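Local coordinates for protein staphylococcus aureus CymR (Staphylococcus aureus, PDB 3T8R) that probably regulates transcription as a dimeric, Rrf2-type winged helix-turn-helix DNA-binding protein that senses oxidation through a thiol, at residues 8-20 against 44-58. Sequence-based numbering, arbitrary orientation.
Sequences TKGRYGLTLMISL and YLEQLVGPLRNAGLI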
# COMPACT_ATOMS: atom_id res chain seq x y z
N THR A 8 -11.77 4.26 0.88
CA THR A 8 -12.58 5.21 0.14
C THR A 8 -12.94 6.42 1.02
O THR A 8 -12.83 7.56 0.58
CB THR A 8 -13.86 4.56 -0.40
OG1 THR A 8 -13.51 3.51 -1.31
CG2 THR A 8 -14.71 5.60 -1.12
N LYS A 9 -13.34 6.15 2.26
CA LYS A 9 -13.64 7.22 3.22
C LYS A 9 -12.43 8.13 3.42
O LYS A 9 -12.56 9.35 3.47
CB LYS A 9 -14.05 6.62 4.57
CG LYS A 9 -15.42 5.97 4.57
CD LYS A 9 -15.83 5.57 5.99
CE LYS A 9 -14.99 4.40 6.50
NZ LYS A 9 -15.42 3.96 7.87
N GLY A 10 -11.25 7.53 3.57
CA GLY A 10 -10.03 8.27 3.77
C GLY A 10 -9.73 9.19 2.60
O GLY A 10 -9.45 10.37 2.80
N ARG A 11 -9.81 8.65 1.39
CA ARG A 11 -9.56 9.46 0.20
C ARG A 11 -10.51 10.64 0.12
O ARG A 11 -10.08 11.78 -0.09
CB ARG A 11 -9.67 8.61 -1.07
CG ARG A 11 -8.60 7.55 -1.14
CD ARG A 11 -8.73 6.70 -2.40
NE ARG A 11 -8.34 7.43 -3.60
CZ ARG A 11 -8.25 6.88 -4.80
NH1 ARG A 11 -8.54 5.59 -4.94
NH2 ARG A 11 -7.88 7.59 -5.85
N TYR A 12 -11.80 10.39 0.26
CA TYR A 12 -12.77 11.48 0.14
C TYR A 12 -12.67 12.45 1.31
O TYR A 12 -12.85 13.64 1.13
CB TYR A 12 -14.19 10.96 -0.05
CG TYR A 12 -14.41 10.41 -1.44
CD1 TYR A 12 -14.41 11.26 -2.54
CD2 TYR A 12 -14.60 9.06 -1.66
CE1 TYR A 12 -14.60 10.78 -3.83
CE2 TYR A 12 -14.79 8.56 -2.95
CZ TYR A 12 -14.79 9.43 -4.03
OH TYR A 12 -14.99 8.96 -5.31
N GLY A 13 -12.35 11.94 2.49
CA GLY A 13 -12.12 12.82 3.63
C GLY A 13 -10.98 13.78 3.39
O GLY A 13 -11.06 14.97 3.72
N LEU A 14 -9.90 13.26 2.80
CA LEU A 14 -8.73 14.05 2.47
C LEU A 14 -9.10 15.13 1.46
O LEU A 14 -8.71 16.28 1.61
CB LEU A 14 -7.63 13.17 1.89
CG LEU A 14 -6.23 13.23 2.50
CD1 LEU A 14 -5.21 12.73 1.47
CD2 LEU A 14 -5.86 14.63 3.01
N THR A 15 -9.87 14.75 0.45
CA THR A 15 -10.36 15.72 -0.54
C THR A 15 -11.18 16.84 0.09
O THR A 15 -11.00 18.01 -0.25
CB THR A 15 -11.15 15.03 -1.68
OG1 THR A 15 -10.32 14.07 -2.33
CG2 THR A 15 -11.59 16.08 -2.71
N LEU A 16 -12.09 16.48 1.00
CA LEU A 16 -12.87 17.46 1.76
C LEU A 16 -11.93 18.45 2.46
O LEU A 16 -12.08 19.67 2.36
CB LEU A 16 -13.73 16.71 2.80
CG LEU A 16 -14.89 17.37 3.56
CD1 LEU A 16 -14.91 16.90 5.01
CD2 LEU A 16 -14.87 18.87 3.48
N MET A 17 -10.93 17.92 3.15
CA MET A 17 -10.03 18.74 3.94
C MET A 17 -9.17 19.67 3.08
O MET A 17 -8.89 20.80 3.47
CB MET A 17 -9.18 17.85 4.85
CG MET A 17 -10.01 17.11 5.89
SD MET A 17 -10.74 18.24 7.09
CE MET A 17 -9.28 18.79 7.95
N ILE A 18 -8.75 19.20 1.92
CA ILE A 18 -7.97 20.03 1.01
C ILE A 18 -8.81 21.21 0.53
O ILE A 18 -8.34 22.34 0.48
CB ILE A 18 -7.41 19.21 -0.18
CG1 ILE A 18 -6.39 18.19 0.32
CG2 ILE A 18 -6.78 20.13 -1.20
CD1 ILE A 18 -6.06 17.09 -0.68
N SER A 19 -10.07 20.93 0.21
CA SER A 19 -11.01 21.98 -0.18
C SER A 19 -11.14 23.04 0.90
O SER A 19 -11.07 24.24 0.64
CB SER A 19 -12.39 21.38 -0.46
OG SER A 19 -12.45 20.91 -1.80
N LEU A 20 -11.33 22.59 2.13
CA LEU A 20 -11.47 23.52 3.24
C LEU A 20 -10.16 24.28 3.49
O LEU A 20 -10.18 25.46 3.85
CB LEU A 20 -11.93 22.80 4.51
CG LEU A 20 -13.34 22.21 4.52
CD1 LEU A 20 -13.56 21.47 5.83
CD2 LEU A 20 -14.38 23.32 4.39
N TYR A 44 -23.33 10.57 2.30
CA TYR A 44 -22.03 9.94 2.44
C TYR A 44 -21.04 10.94 3.01
O TYR A 44 -20.22 10.60 3.85
CB TYR A 44 -21.56 9.40 1.09
CG TYR A 44 -20.22 8.70 1.15
CD1 TYR A 44 -20.13 7.36 1.48
CD2 TYR A 44 -19.05 9.39 0.86
CE1 TYR A 44 -18.90 6.71 1.52
CE2 TYR A 44 -17.82 8.76 0.91
CZ TYR A 44 -17.75 7.42 1.24
OH TYR A 44 -16.53 6.79 1.28
N LEU A 45 -21.13 12.19 2.56
CA LEU A 45 -20.21 13.22 3.02
C LEU A 45 -20.40 13.41 4.52
O LEU A 45 -19.45 13.61 5.27
CB LEU A 45 -20.47 14.55 2.30
CG LEU A 45 -19.29 15.39 1.82
CD1 LEU A 45 -19.74 16.81 1.49
CD2 LEU A 45 -18.13 15.43 2.82
N GLU A 46 -21.65 13.33 4.95
CA GLU A 46 -21.99 13.49 6.36
C GLU A 46 -21.23 12.50 7.24
O GLU A 46 -20.84 12.83 8.35
CB GLU A 46 -23.50 13.34 6.55
CG GLU A 46 -23.97 13.54 7.98
CD GLU A 46 -23.60 14.90 8.52
OE1 GLU A 46 -23.24 14.98 9.72
OE2 GLU A 46 -23.69 15.89 7.76
N GLN A 47 -21.02 11.29 6.73
CA GLN A 47 -20.30 10.26 7.48
C GLN A 47 -18.82 10.56 7.61
O GLN A 47 -18.15 10.03 8.50
CB GLN A 47 -20.50 8.90 6.83
CG GLN A 47 -21.93 8.39 6.94
CD GLN A 47 -22.11 7.04 6.27
OE1 GLN A 47 -21.29 6.62 5.45
NE2 GLN A 47 -23.20 6.36 6.61
N LEU A 48 -18.30 11.41 6.74
CA LEU A 48 -16.90 11.81 6.81
C LEU A 48 -16.79 13.00 7.74
O LEU A 48 -15.85 13.10 8.53
CB LEU A 48 -16.39 12.20 5.42
CG LEU A 48 -16.62 11.16 4.32
CD1 LEU A 48 -16.11 11.72 3.01
CD2 LEU A 48 -15.89 9.88 4.66
N VAL A 49 -17.75 13.90 7.63
CA VAL A 49 -17.73 15.12 8.42
C VAL A 49 -17.84 14.81 9.91
O VAL A 49 -17.14 15.41 10.72
CB VAL A 49 -18.88 16.04 8.02
CG1 VAL A 49 -19.13 17.06 9.11
CG2 VAL A 49 -18.57 16.70 6.69
N GLY A 50 -18.70 13.87 10.26
CA GLY A 50 -18.90 13.50 11.65
C GLY A 50 -17.61 13.34 12.43
O GLY A 50 -17.38 14.06 13.40
N PRO A 51 -16.76 12.39 12.02
CA PRO A 51 -15.49 12.10 12.69
C PRO A 51 -14.49 13.27 12.67
O PRO A 51 -13.81 13.49 13.66
CB PRO A 51 -14.93 10.91 11.91
CG PRO A 51 -16.14 10.25 11.34
CD PRO A 51 -17.09 11.35 11.02
N LEU A 52 -14.43 14.00 11.56
CA LEU A 52 -13.56 15.18 11.47
C LEU A 52 -13.98 16.28 12.45
O LEU A 52 -13.14 16.97 13.06
CB LEU A 52 -13.57 15.71 10.04
CG LEU A 52 -12.91 14.78 9.03
CD1 LEU A 52 -13.23 15.20 7.61
CD2 LEU A 52 -11.40 14.73 9.25
N ARG A 53 -15.29 16.44 12.60
CA ARG A 53 -15.84 17.42 13.52
C ARG A 53 -15.54 16.98 14.96
O ARG A 53 -15.12 17.78 15.80
CB ARG A 53 -17.35 17.51 13.29
CG ARG A 53 -18.03 18.72 13.87
CD ARG A 53 -19.47 18.76 13.37
NE ARG A 53 -20.20 17.56 13.77
CZ ARG A 53 -21.05 16.89 12.99
NH1 ARG A 53 -21.29 17.30 11.75
NH2 ARG A 53 -21.66 15.81 13.46
N ASN A 54 -15.74 15.70 15.23
CA ASN A 54 -15.52 15.17 16.57
C ASN A 54 -14.07 15.26 17.02
O ASN A 54 -13.79 15.42 18.21
CB ASN A 54 -16.02 13.73 16.66
CG ASN A 54 -17.53 13.66 16.65
OD1 ASN A 54 -18.19 14.67 16.88
ND2 ASN A 54 -18.07 12.47 16.39
N ALA A 55 -13.15 15.18 16.07
CA ALA A 55 -11.73 15.29 16.36
C ALA A 55 -11.30 16.74 16.48
O ALA A 55 -10.15 17.02 16.82
CB ALA A 55 -10.90 14.58 15.29
N GLY A 56 -12.21 17.66 16.17
CA GLY A 56 -11.96 19.09 16.29
C GLY A 56 -11.22 19.73 15.13
O GLY A 56 -10.72 20.85 15.25
N LEU A 57 -11.16 19.04 14.00
CA LEU A 57 -10.39 19.56 12.87
C LEU A 57 -11.20 20.53 12.03
O LEU A 57 -10.64 21.43 11.41
CB LEU A 57 -9.89 18.41 11.98
CG LEU A 57 -8.96 17.40 12.64
CD1 LEU A 57 -8.41 16.49 11.57
CD2 LEU A 57 -7.84 18.10 13.38
N ILE A 58 -12.51 20.32 11.97
CA ILE A 58 -13.40 21.20 11.24
C ILE A 58 -14.59 21.58 12.12
O ILE A 58 -14.85 20.92 13.14
CB ILE A 58 -13.92 20.54 9.95
CG1 ILE A 58 -14.87 19.38 10.26
CG2 ILE A 58 -12.74 20.05 9.12
CD1 ILE A 58 -15.58 18.81 9.02
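The side chains of Leu16 and Leu52 overlap from opposing directions, bringing Leu16 CD1 within 3.5 Å of Leu52 CD1. A chi1 of -166° swings the Leu16 branch away from its own N, toward helix 42-54, setting Leu16 CG 3.8 Å from Leu45 CD2. At Gly13 and Leu48, where the backbones come nearest, both Leu48 methyls press on the turn around Gly13: CD1 meets Tyr12 CB at 3.7 Å, while CD2 lies 3.6 Å from Lys9 O. The axes of segments 8-20 and 44-54 cross at -73°, with a closest approach of 9.9 Å.

Sulfur packing closes the far end. Bends at chi2 and chi3 fold Met17 back, placing SD 3.4 Å from Ile58 CG2, the methyl that Leu20 CD1 also touches. Strand 67-70 adds Leu70 against Met17 and Leu20.

Two tyrosines meet at the other end through ring carbons: Tyr44 CE2 comes 4.1 Å from Tyr12 CD2, the side chains nearly perpendicular. Tyr44 OH sits 3.2 Å from Thr8 CG2.

No hydrogen bond or salt bridge joins the segments, so apolar fit fixes helix 42-54, which follows helix 31-37 in the helix-turn-helix and is probably the recognition helix, as in winged-helix relatives, against helix 8-21.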